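PDB 5Z0Q: aminotransferase, class I and II from Erwinia tasmaniensis, which is a pyridoxal-5'-phosphate-binding protein of the class I and II aminotransferase family, with the fold type I architecture. Local coordinates for residues L144-D156 against T180-F193. Numbering follows the deposited sequence.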
ATOM      1  N   LEU A 144     -22.981 -16.226 -15.906  1.00 28.61           N
ATOM      2  CA  LEU A 144     -23.967 -16.476 -14.865  1.00 28.19           C
ATOM      3  C   LEU A 144     -25.359 -16.544 -15.475  1.00 29.84           C
ATOM      4  O   LEU A 144     -25.714 -15.741 -16.342  1.00 35.78           O
ATOM      5  CB  LEU A 144     -23.916 -15.380 -13.802  1.00 26.65           C
ATOM      6  CG  LEU A 144     -22.662 -15.313 -12.931  1.00 32.64           C
ATOM      7  CD1 LEU A 144     -22.795 -14.209 -11.896  1.00 23.89           C
ATOM      8  CD2 LEU A 144     -22.414 -16.651 -12.258  1.00 32.80           C
ATOM      9  N   ARG A 145     -26.150 -17.510 -15.021  1.00 26.96           N
ATOM     10  CA  ARG A 145     -27.503 -17.703 -15.518  1.00 25.20           C
ATOM     11  C   ARG A 145     -28.504 -17.494 -14.391  1.00 29.46           C
ATOM     12  O   ARG A 145     -28.241 -17.845 -13.236  1.00 27.50           O
ATOM     13  CB  ARG A 145     -27.677 -19.095 -16.132  1.00 29.39           C
ATOM     14  CG  ARG A 145     -26.843 -19.305 -17.384  1.00 36.51           C
ATOM     15  CD  ARG A 145     -26.987 -18.120 -18.327  1.00 41.60           C
ATOM     16  NE  ARG A 145     -26.074 -18.194 -19.462  1.00 46.22           N
ATOM     17  CZ  ARG A 145     -25.911 -17.221 -20.352  1.00 49.82           C
ATOM     18  NH1 ARG A 145     -26.600 -16.093 -20.235  1.00 41.83           N
ATOM     19  NH2 ARG A 145     -25.058 -17.371 -21.356  1.00 43.13           N
ATOM     20  N   LEU A 146     -29.647 -16.912 -14.738  1.00 31.40           N
ATOM     21  CA  LEU A 146     -30.698 -16.642 -13.770  1.00 32.11           C
ATOM     22  C   LEU A 146     -31.536 -17.894 -13.549  1.00 33.93           C
ATOM     23  O   LEU A 146     -32.005 -18.514 -14.509  1.00 40.37           O
ATOM     24  CB  LEU A 146     -31.571 -15.486 -14.258  1.00 37.76           C
ATOM     25  CG  LEU A 146     -32.717 -15.028 -13.357  1.00 40.39           C
ATOM     26  CD1 LEU A 146     -32.198 -14.743 -11.965  1.00 42.60           C
ATOM     27  CD2 LEU A 146     -33.384 -13.795 -13.941  1.00 31.88           C
ATOM     28  N   GLU A 147     -31.716 -18.271 -12.285  1.00 36.63           N
ATOM     29  CA  GLU A 147     -32.519 -19.442 -11.943  1.00 46.32           C
ATOM     30  C   GLU A 147     -33.163 -19.216 -10.585  1.00 49.90           C
ATOM     31  O   GLU A 147     -32.460 -18.954  -9.603  1.00 42.78           O
ATOM     32  CB  GLU A 147     -31.668 -20.714 -11.936  1.00 45.34           C
ATOM     33  CG  GLU A 147     -32.455 -21.977 -11.633  1.00 53.42           C
ATOM     34  CD  GLU A 147     -31.679 -23.241 -11.952  1.00 66.91           C
ATOM     35  OE1 GLU A 147     -30.560 -23.135 -12.496  1.00 68.15           O
ATOM     36  OE2 GLU A 147     -32.192 -24.343 -11.662  1.00 67.52           O
ATOM     37  N   GLN A 148     -34.492 -19.321 -10.539  1.00 53.17           N
ATOM     38  CA  GLN A 148     -35.273 -19.098  -9.322  1.00 49.44           C
ATOM     39  C   GLN A 148     -34.967 -17.730  -8.716  1.00 47.05           C
ATOM     40  O   GLN A 148     -34.763 -17.587  -7.508  1.00 43.75           O
ATOM     41  CB  GLN A 148     -35.041 -20.215  -8.304  1.00 49.10           C
ATOM     42  CG  GLN A 148     -35.568 -21.573  -8.738  1.00 49.95           C
ATOM     43  CD  GLN A 148     -35.569 -22.582  -7.605  1.00 72.83           C
ATOM     44  OE1 GLN A 148     -34.647 -23.388  -7.474  1.00 67.28           O
ATOM     45  NE2 GLN A 148     -36.610 -22.543  -6.780  1.00 72.72           N
ATOM     46  N   GLN A 149     -34.934 -16.715  -9.581  1.00 46.53           N
ATOM     47  CA  GLN A 149     -34.653 -15.336  -9.178  1.00 39.45           C
ATOM     48  C   GLN A 149     -33.306 -15.226  -8.469  1.00 38.64           C
ATOM     49  O   GLN A 149     -33.143 -14.458  -7.520  1.00 31.28           O
ATOM     50  CB  GLN A 149     -35.776 -14.775  -8.303  1.00 43.37           C
ATOM     51  CG  GLN A 149     -37.132 -14.728  -8.987  1.00 49.31           C
ATOM     52  CD  GLN A 149     -38.230 -14.234  -8.067  1.00 56.66           C
ATOM     53  OE1 GLN A 149     -38.738 -13.125  -8.228  1.00 61.27           O
ATOM     54  NE2 GLN A 149     -38.605 -15.058  -7.095  1.00 54.44           N
ATOM     55  N   ARG A 150     -32.333 -16.013  -8.929  1.00 40.10           N
ATOM     56  CA  ARG A 150     -30.982 -15.983  -8.390  1.00 35.40           C
ATOM     57  C   ARG A 150     -29.980 -16.163  -9.520  1.00 35.73           C
ATOM     58  O   ARG A 150     -30.224 -16.924 -10.461  1.00 40.20           O
ATOM     59  CB  ARG A 150     -30.757 -17.076  -7.339  1.00 32.26           C
ATOM     60  CG  ARG A 150     -31.524 -16.893  -6.045  1.00 35.65           C
ATOM     61  CD  ARG A 150     -30.712 -17.434  -4.884  1.00 32.34           C
ATOM     62  NE  ARG A 150     -29.877 -18.560  -5.295  1.00 28.41           N
ATOM     63  CZ  ARG A 150     -28.917 -19.090  -4.546  1.00 32.01           C
ATOM     64  NH1 ARG A 150     -28.666 -18.596  -3.343  1.00 42.20           N
ATOM     65  NH2 ARG A 150     -28.205 -20.110  -5.002  1.00 28.98           N
ATOM     66  N   TRP A 151     -28.851 -15.468  -9.414  1.00 30.41           N
ATOM     67  CA  TRP A 151     -27.755 -15.609 -10.366  1.00 27.69           C
ATOM     68  C   TRP A 151     -26.848 -16.739  -9.894  1.00 30.94           C
ATOM     69  O   TRP A 151     -26.118 -16.587  -8.907  1.00 35.57           O
ATOM     70  CB  TRP A 151     -26.985 -14.300 -10.504  1.00 26.87           C
ATOM     71  CG  TRP A 151     -27.741 -13.244 -11.244  1.00 24.46           C
ATOM     72  CD1 TRP A 151     -28.305 -12.120 -10.720  1.00 23.76           C
ATOM     73  CD2 TRP A 151     -28.026 -13.221 -12.648  1.00 29.35           C
ATOM     74  NE1 TRP A 151     -28.918 -11.392 -11.712  1.00 25.66           N
ATOM     75  CE2 TRP A 151     -28.763 -12.048 -12.905  1.00 29.69           C
ATOM     76  CE3 TRP A 151     -27.728 -14.078 -13.713  1.00 28.58           C
ATOM     77  CZ2 TRP A 151     -29.205 -11.708 -14.182  1.00 29.58           C
ATOM     78  CZ3 TRP A 151     -28.168 -13.739 -14.980  1.00 31.46           C
ATOM     79  CH2 TRP A 151     -28.898 -12.565 -15.204  1.00 31.58           C
ATOM     80  N   VAL A 152     -26.894 -17.868 -10.593  1.00 36.30           N
ATOM     81  CA  VAL A 152     -26.131 -19.049 -10.217  1.00 38.41           C
ATOM     82  C   VAL A 152     -25.007 -19.263 -11.223  1.00 34.41           C
ATOM     83  O   VAL A 152     -25.046 -18.785 -12.362  1.00 30.94           O
ATOM     84  CB  VAL A 152     -27.026 -20.302 -10.117  1.00 35.19           C
ATOM     85  CG1 VAL A 152     -28.113 -20.094  -9.073  1.00 32.85           C
ATOM     86  CG2 VAL A 152     -27.637 -20.629 -11.470  1.00 36.53           C
ATOM     87  N   LEU A 153     -23.988 -19.997 -10.785  1.00 35.43           N
ATOM     88  CA  LEU A 153     -22.828 -20.321 -11.603  1.00 25.31           C
ATOM     89  C   LEU A 153     -22.809 -21.817 -11.884  1.00 36.32           C
ATOM     90  O   LEU A 153     -22.916 -22.628 -10.958  1.00 42.62           O
ATOM     91  CB  LEU A 153     -21.533 -19.894 -10.910  1.00 28.29           C
ATOM     92  CG  LEU A 153     -20.232 -20.246 -11.634  1.00 28.19           C
ATOM     93  CD1 LEU A 153     -20.195 -19.616 -13.018  1.00 25.23           C
ATOM     94  CD2 LEU A 153     -19.032 -19.809 -10.810  1.00 27.50           C
ATOM     95  N   ASP A 154     -22.668 -22.177 -13.157  1.00 38.21           N
ATOM     96  CA  ASP A 154     -22.658 -23.569 -13.601  1.00 36.04           C
ATOM     97  C   ASP A 154     -21.352 -23.811 -14.354  1.00 41.56           C
ATOM     98  O   ASP A 154     -21.329 -23.870 -15.585  1.00 42.88           O
ATOM     99  CB  ASP A 154     -23.889 -23.869 -14.475  1.00 37.04           C
ATOM    100  CG  ASP A 154     -24.109 -25.353 -14.688  1.00 42.36           C
ATOM    101  OD1 ASP A 154     -23.368 -26.159 -14.087  1.00 46.37           O
ATOM    102  OD2 ASP A 154     -25.027 -25.713 -15.456  1.00 47.08           O
ATOM    103  N   LEU A 155     -20.258 -23.948 -13.600  1.00 40.48           N
ATOM    104  CA  LEU A 155     -18.957 -24.192 -14.217  1.00 33.81           C
ATOM    105  C   LEU A 155     -18.912 -25.538 -14.929  1.00 33.73           C
ATOM    106  O   LEU A 155     -18.151 -25.704 -15.889  1.00 34.33           O
ATOM    107  CB  LEU A 155     -17.852 -24.117 -13.163  1.00 31.15           C
ATOM    108  CG  LEU A 155     -17.517 -22.737 -12.593  1.00 35.29           C
ATOM    109  CD1 LEU A 155     -16.654 -22.866 -11.347  1.00 22.56           C
ATOM    110  CD2 LEU A 155     -16.820 -21.879 -13.642  1.00 20.15           C
ATOM    111  N   ASP A 156     -19.717 -26.504 -14.480  1.00 42.07           N
ATOM    112  CA  ASP A 156     -19.695 -27.829 -15.090  1.00 41.32           C
ATOM    113  C   ASP A 156     -20.253 -27.806 -16.507  1.00 36.57           C
ATOM    114  O   ASP A 156     -19.890 -28.657 -17.326  1.00 37.25           O
ATOM    115  CB  ASP A 156     -20.479 -28.813 -14.223  1.00 49.28           C
ATOM    116  CG  ASP A 156     -20.141 -28.688 -12.749  1.00 58.58           C
ATOM    117  OD1 ASP A 156     -20.567 -27.691 -12.127  1.00 51.40           O
ATOM    118  OD2 ASP A 156     -19.447 -29.580 -12.215  1.00 55.14           O
ATOM    119  N   THR A 180     -25.114 -12.658  -5.021  1.00 23.73           N
ATOM    120  CA  THR A 180     -25.525 -14.014  -4.696  1.00 25.91           C
ATOM    121  C   THR A 180     -24.665 -14.584  -3.575  1.00 31.41           C
ATOM    122  O   THR A 180     -23.433 -14.508  -3.624  1.00 30.30           O
ATOM    123  CB  THR A 180     -25.429 -14.908  -5.932  1.00 30.31           C
ATOM    124  OG1 THR A 180     -26.329 -14.430  -6.939  1.00 39.84           O
ATOM    125  CG2 THR A 180     -25.782 -16.347  -5.580  1.00 25.92           C
ATOM    126  N   VAL A 181     -25.320 -15.147  -2.565  1.00 28.58           N
ATOM    127  CA  VAL A 181     -24.659 -15.893  -1.502  1.00 25.20           C
ATOM    128  C   VAL A 181     -24.739 -17.369  -1.872  1.00 30.64           C
ATOM    129  O   VAL A 181     -25.815 -17.974  -1.821  1.00 37.15           O
ATOM    130  CB  VAL A 181     -25.301 -15.624  -0.135  1.00 28.67           C
ATOM    131  CG1 VAL A 181     -24.684 -16.522   0.926  1.00 23.29           C
ATOM    132  CG2 VAL A 181     -25.152 -14.158   0.242  1.00 23.17           C
ATOM    133  N   TYR A 182     -23.604 -17.953  -2.248  1.00 26.34           N
ATOM    134  CA  TYR A 182     -23.599 -19.332  -2.716  1.00 31.84           C
ATOM    135  C   TYR A 182     -23.882 -20.296  -1.571  1.00 24.09           C
ATOM    136  O   TYR A 182     -23.330 -20.166  -0.474  1.00 27.64           O
ATOM    137  CB  TYR A 182     -22.260 -19.667  -3.372  1.00 25.02           C
ATOM    138  CG  TYR A 182     -22.043 -18.960  -4.690  1.00 24.51           C
ATOM    139  CD1 TYR A 182     -22.611 -19.447  -5.860  1.00 25.94           C
ATOM    140  CD2 TYR A 182     -21.277 -17.806  -4.764  1.00 27.32           C
ATOM    141  CE1 TYR A 182     -22.420 -18.804  -7.068  1.00 30.23           C
ATOM    142  CE2 TYR A 182     -21.080 -17.156  -5.968  1.00 31.56           C
ATOM    143  CZ  TYR A 182     -21.653 -17.659  -7.116  1.00 33.19           C
ATOM    144  OH  TYR A 182     -21.461 -17.014  -8.316  1.00 41.88           O
ATOM    145  N   ARG A 183     -24.751 -21.269  -1.835  1.00 32.60           N
ATOM    146  CA  ARG A 183     -25.121 -22.269  -0.846  1.00 34.83           C
ATOM    147  C   ARG A 183     -24.036 -23.340  -0.748  1.00 29.62           C
ATOM    148  O   ARG A 183     -23.056 -23.346  -1.497  1.00 31.20           O
ATOM    149  CB  ARG A 183     -26.474 -22.886  -1.194  1.00 29.66           C
ATOM    150  CG  ARG A 183     -27.632 -21.899  -1.205  1.00 28.63           C
ATOM    151  CD  ARG A 183     -27.889 -21.315   0.175  1.00 27.34           C
ATOM    152  NE  ARG A 183     -29.097 -20.494   0.195  1.00 39.56           N
ATOM    153  CZ  ARG A 183     -29.125 -19.197  -0.091  1.00 38.75           C
ATOM    154  NH1 ARG A 183     -28.007 -18.564  -0.418  1.00 36.68           N
ATOM    155  NH2 ARG A 183     -30.272 -18.530  -0.049  1.00 29.02           N
ATOM    156  N   ARG A 184     -24.222 -24.270   0.193  1.00 29.84           N
ATOM    157  CA  ARG A 184     -23.206 -25.291   0.428  1.00 33.75           C
ATOM    158  C   ARG A 184     -23.124 -26.276  -0.732  1.00 34.02           C
ATOM    159  O   ARG A 184     -22.030 -26.716  -1.101  1.00 30.38           O
ATOM    160  CB  ARG A 184     -23.490 -26.023   1.738  1.00 33.10           C
ATOM    161  CG  ARG A 184     -22.325 -26.860   2.231  1.00 35.97           C
ATOM    162  CD  ARG A 184     -22.509 -27.294   3.675  1.00 33.93           C
ATOM    163  NE  ARG A 184     -21.300 -27.929   4.190  1.00 44.56           N
ATOM    164  CZ  ARG A 184     -20.328 -27.282   4.823  1.00 44.02           C
ATOM    165  NH1 ARG A 184     -20.422 -25.976   5.029  1.00 40.92           N
ATOM    166  NH2 ARG A 184     -19.260 -27.941   5.253  1.00 44.33           N
ATOM    167  N   LYS A 185     -24.271 -26.634  -1.318  1.00 35.58           N
ATOM    168  CA  LYS A 185     -24.261 -27.547  -2.458  1.00 32.54           C
ATOM    169  C   LYS A 185     -23.605 -26.912  -3.677  1.00 34.40           C
ATOM    170  O   LYS A 185     -22.958 -27.609  -4.465  1.00 34.56           O
ATOM    171  CB  LYS A 185     -25.687 -27.989  -2.793  1.00 37.70           C
ATOM    172  CG  LYS A 185     -26.364 -28.807  -1.701  1.00 47.89           C
ATOM    173  CD  LYS A 185     -25.890 -30.252  -1.705  1.00 49.87           C
ATOM    174  CE  LYS A 185     -26.387 -30.993  -2.937  1.00 58.14           C
ATOM    175  NZ  LYS A 185     -26.059 -32.446  -2.884  1.00 50.75           N
ATOM    176  N   GLU A 186     -23.755 -25.597  -3.844  1.00 30.66           N
ATOM    177  CA  GLU A 186     -23.154 -24.921  -4.986  1.00 30.81           C
ATOM    178  C   GLU A 186     -21.649 -24.765  -4.809  1.00 33.31           C
ATOM    179  O   GLU A 186     -20.895 -24.855  -5.784  1.00 33.71           O
ATOM    180  CB  GLU A 186     -23.815 -23.559  -5.196  1.00 33.73           C
ATOM    181  CG  GLU A 186     -25.331 -23.589  -5.078  1.00 36.00           C
ATOM    182  CD  GLU A 186     -25.973 -22.259  -5.418  1.00 34.49           C
ATOM    183  OE1 GLU A 186     -26.508 -22.127  -6.538  1.00 38.61           O
ATOM    184  OE2 GLU A 186     -25.939 -21.345  -4.566  1.00 28.30           O
ATOM    185  N   LEU A 187     -21.195 -24.534  -3.575  1.00 29.73           N
ATOM    186  CA  LEU A 187     -19.759 -24.443  -3.324  1.00 28.60           C
ATOM    187  C   LEU A 187     -19.082 -25.795  -3.506  1.00 27.91           C
ATOM    188  O   LEU A 187     -17.973 -25.873  -4.048  1.00 25.85           O
ATOM    189  CB  LEU A 187     -19.503 -23.899  -1.920  1.00 29.68           C
ATOM    190  CG  LEU A 187     -19.818 -22.416  -1.705  1.00 29.52           C
ATOM    191  CD1 LEU A 187     -19.646 -22.035  -0.245  1.00 20.40           C
ATOM    192  CD2 LEU A 187     -18.936 -21.550  -2.594  1.00 24.75           C
ATOM    193  N   GLU A 188     -19.731 -26.872  -3.057  1.00 30.46           N
ATOM    194  CA  GLU A 188     -19.163 -28.203  -3.244  1.00 28.68           C
ATOM    195  C   GLU A 188     -19.138 -28.596  -4.715  1.00 27.77           C
ATOM    196  O   GLU A 188     -18.313 -29.422  -5.119  1.00 29.47           O
ATOM    197  CB  GLU A 188     -19.942 -29.229  -2.424  1.00 29.41           C
ATOM    198  CG  GLU A 188     -19.808 -29.040  -0.919  1.00 36.40           C
ATOM    199  CD  GLU A 188     -20.523 -30.114  -0.124  1.00 53.77           C
ATOM    200  OE1 GLU A 188     -21.262 -30.917  -0.734  1.00 52.96           O
ATOM    201  OE2 GLU A 188     -20.342 -30.158   1.112  1.00 51.54           O
ATOM    202  N   ALA A 189     -20.026 -28.019  -5.526  1.00 30.67           N
ATOM    203  CA  ALA A 189     -19.954 -28.235  -6.967  1.00 32.69           C
ATOM    204  C   ALA A 189     -18.762 -27.502  -7.568  1.00 32.35           C
ATOM    205  O   ALA A 189     -18.054 -28.049  -8.423  1.00 32.56           O
ATOM    206  CB  ALA A 189     -21.254 -27.789  -7.634  1.00 33.24           C
ATOM    207  N   GLN A 190     -18.527 -26.261  -7.136  1.00 27.82           N
ATOM    208  CA  GLN A 190     -17.352 -25.528  -7.592  1.00 31.10           C
ATOM    209  C   GLN A 190     -16.064 -26.186  -7.112  1.00 36.13           C
ATOM    210  O   GLN A 190     -15.039 -26.113  -7.799  1.00 37.30           O
ATOM    211  CB  GLN A 190     -17.423 -24.078  -7.112  1.00 23.89           C
ATOM    212  CG  GLN A 190     -18.661 -23.336  -7.585  1.00 27.07           C
ATOM    213  CD  GLN A 190     -18.848 -22.004  -6.885  1.00 36.65           C
ATOM    214  OE1 GLN A 190     -18.117 -21.673  -5.952  1.00 36.97           O
ATOM    215  NE2 GLN A 190     -19.832 -21.234  -7.334  1.00 35.52           N
ATOM    216  N   LEU A 191     -16.098 -26.829  -5.942  1.00 34.67           N
ATOM    217  CA  LEU A 191     -14.925 -27.551  -5.464  1.00 31.61           C
ATOM    218  C   LEU A 191     -14.650 -28.782  -6.318  1.00 33.40           C
ATOM    219  O   LEU A 191     -13.496 -29.059  -6.663  1.00 32.32           O
ATOM    220  CB  LEU A 191     -15.110 -27.946  -4.000  1.00 27.46           C
ATOM    221  CG  LEU A 191     -14.011 -28.829  -3.407  1.00 26.72           C
ATOM    222  CD1 LEU A 191     -12.656 -28.147  -3.519  1.00 25.00           C
ATOM    223  CD2 LEU A 191     -14.321 -29.181  -1.958  1.00 36.12           C
ATOM    224  N   ARG A 192     -15.699 -29.534  -6.668  1.00 31.37           N
ATOM    225  CA  ARG A 192     -15.512 -30.703  -7.519  1.00 28.39           C
ATOM    226  C   ARG A 192     -15.027 -30.310  -8.907  1.00 32.03           C
ATOM    227  O   ARG A 192     -14.286 -31.067  -9.544  1.00 30.95           O
ATOM    228  CB  ARG A 192     -16.812 -31.508  -7.606  1.00 23.14           C
ATOM    229  CG  ARG A 192     -17.133 -32.281  -6.334  1.00 26.58           C
ATOM    230  CD  ARG A 192     -18.361 -33.168  -6.485  1.00 28.30           C
ATOM    231  NE  ARG A 192     -19.545 -32.590  -5.851  1.00 33.87           N
ATOM    232  CZ  ARG A 192     -20.597 -32.118  -6.514  1.00 38.91           C
ATOM    233  NH1 ARG A 192     -20.624 -32.163  -7.840  1.00 28.40           N
ATOM    234  NH2 ARG A 192     -21.626 -31.610  -5.850  1.00 37.46           N
ATOM    235  N   PHE A 193     -15.423 -29.130  -9.389  1.00 37.20           N
ATOM    236  CA  PHE A 193     -14.904 -28.643 -10.662  1.00 33.01           C
ATOM    237  C   PHE A 193     -13.417 -28.331 -10.565  1.00 33.29           C
ATOM    238  O   PHE A 193     -12.657 -28.596 -11.504  1.00 34.98           O
ATOM    239  CB  PHE A 193     -15.685 -27.408 -11.109  1.00 31.11           C
ATOM    240  CG  PHE A 193     -15.150 -26.767 -12.358  1.00 32.58           C
ATOM    241  CD1 PHE A 193     -15.456 -27.285 -13.605  1.00 34.03           C
ATOM    242  CD2 PHE A 193     -14.348 -25.638 -12.287  1.00 35.53           C
ATOM    243  CE1 PHE A 193     -14.970 -26.695 -14.757  1.00 29.75           C
ATOM    244  CE2 PHE A 193     -13.858 -25.044 -13.436  1.00 33.48           C
ATOM    245  CZ  PHE A 193     -14.171 -25.574 -14.672  1.00 31.25           C
TER
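R150 reaches from the edge hairpin 145-152 to E186 on helix 184-197, joining the edge of the large-domain sheet of this fold type I aminotransferase to a helix packed against that sheet. Its NH2 forms a salt bridge with E186 OE2 at 2.6 Å, meeting it on the syn side but tilted 33° out of the carboxylate plane, while OE2 lies close to the guanidinium plane. The anti lone pair of the same OE2 accepts the backbone N-H of R183, the N-cap residue (N to OE2 3.0 Å), so one oxygen serves both the hairpin arginine and the helix start. R150 NH1 lies over a face of the R183 guanidinium, toward its rim, the planes nearly perpendicular; E323 bridges to both arginines and probably offsets their like charge. T180 CG2 sits above the centre of the R150 guanidinium, while T180 OG1 donates to W151 O (2.9 Å) in the carbonyl plane, on a lone pair. Further along, L153 CB packs against Y182 CE1 and CD2 of L153 approaches Q190 NE2, which itself lies above the Y182 ring, offset toward its rim. At the far end, F193 CG stands anti to its backbone N (chi1 175°), presenting a ring face to L155, whose CB makes a CH-pi contact 3.8 Å from the ring centroid.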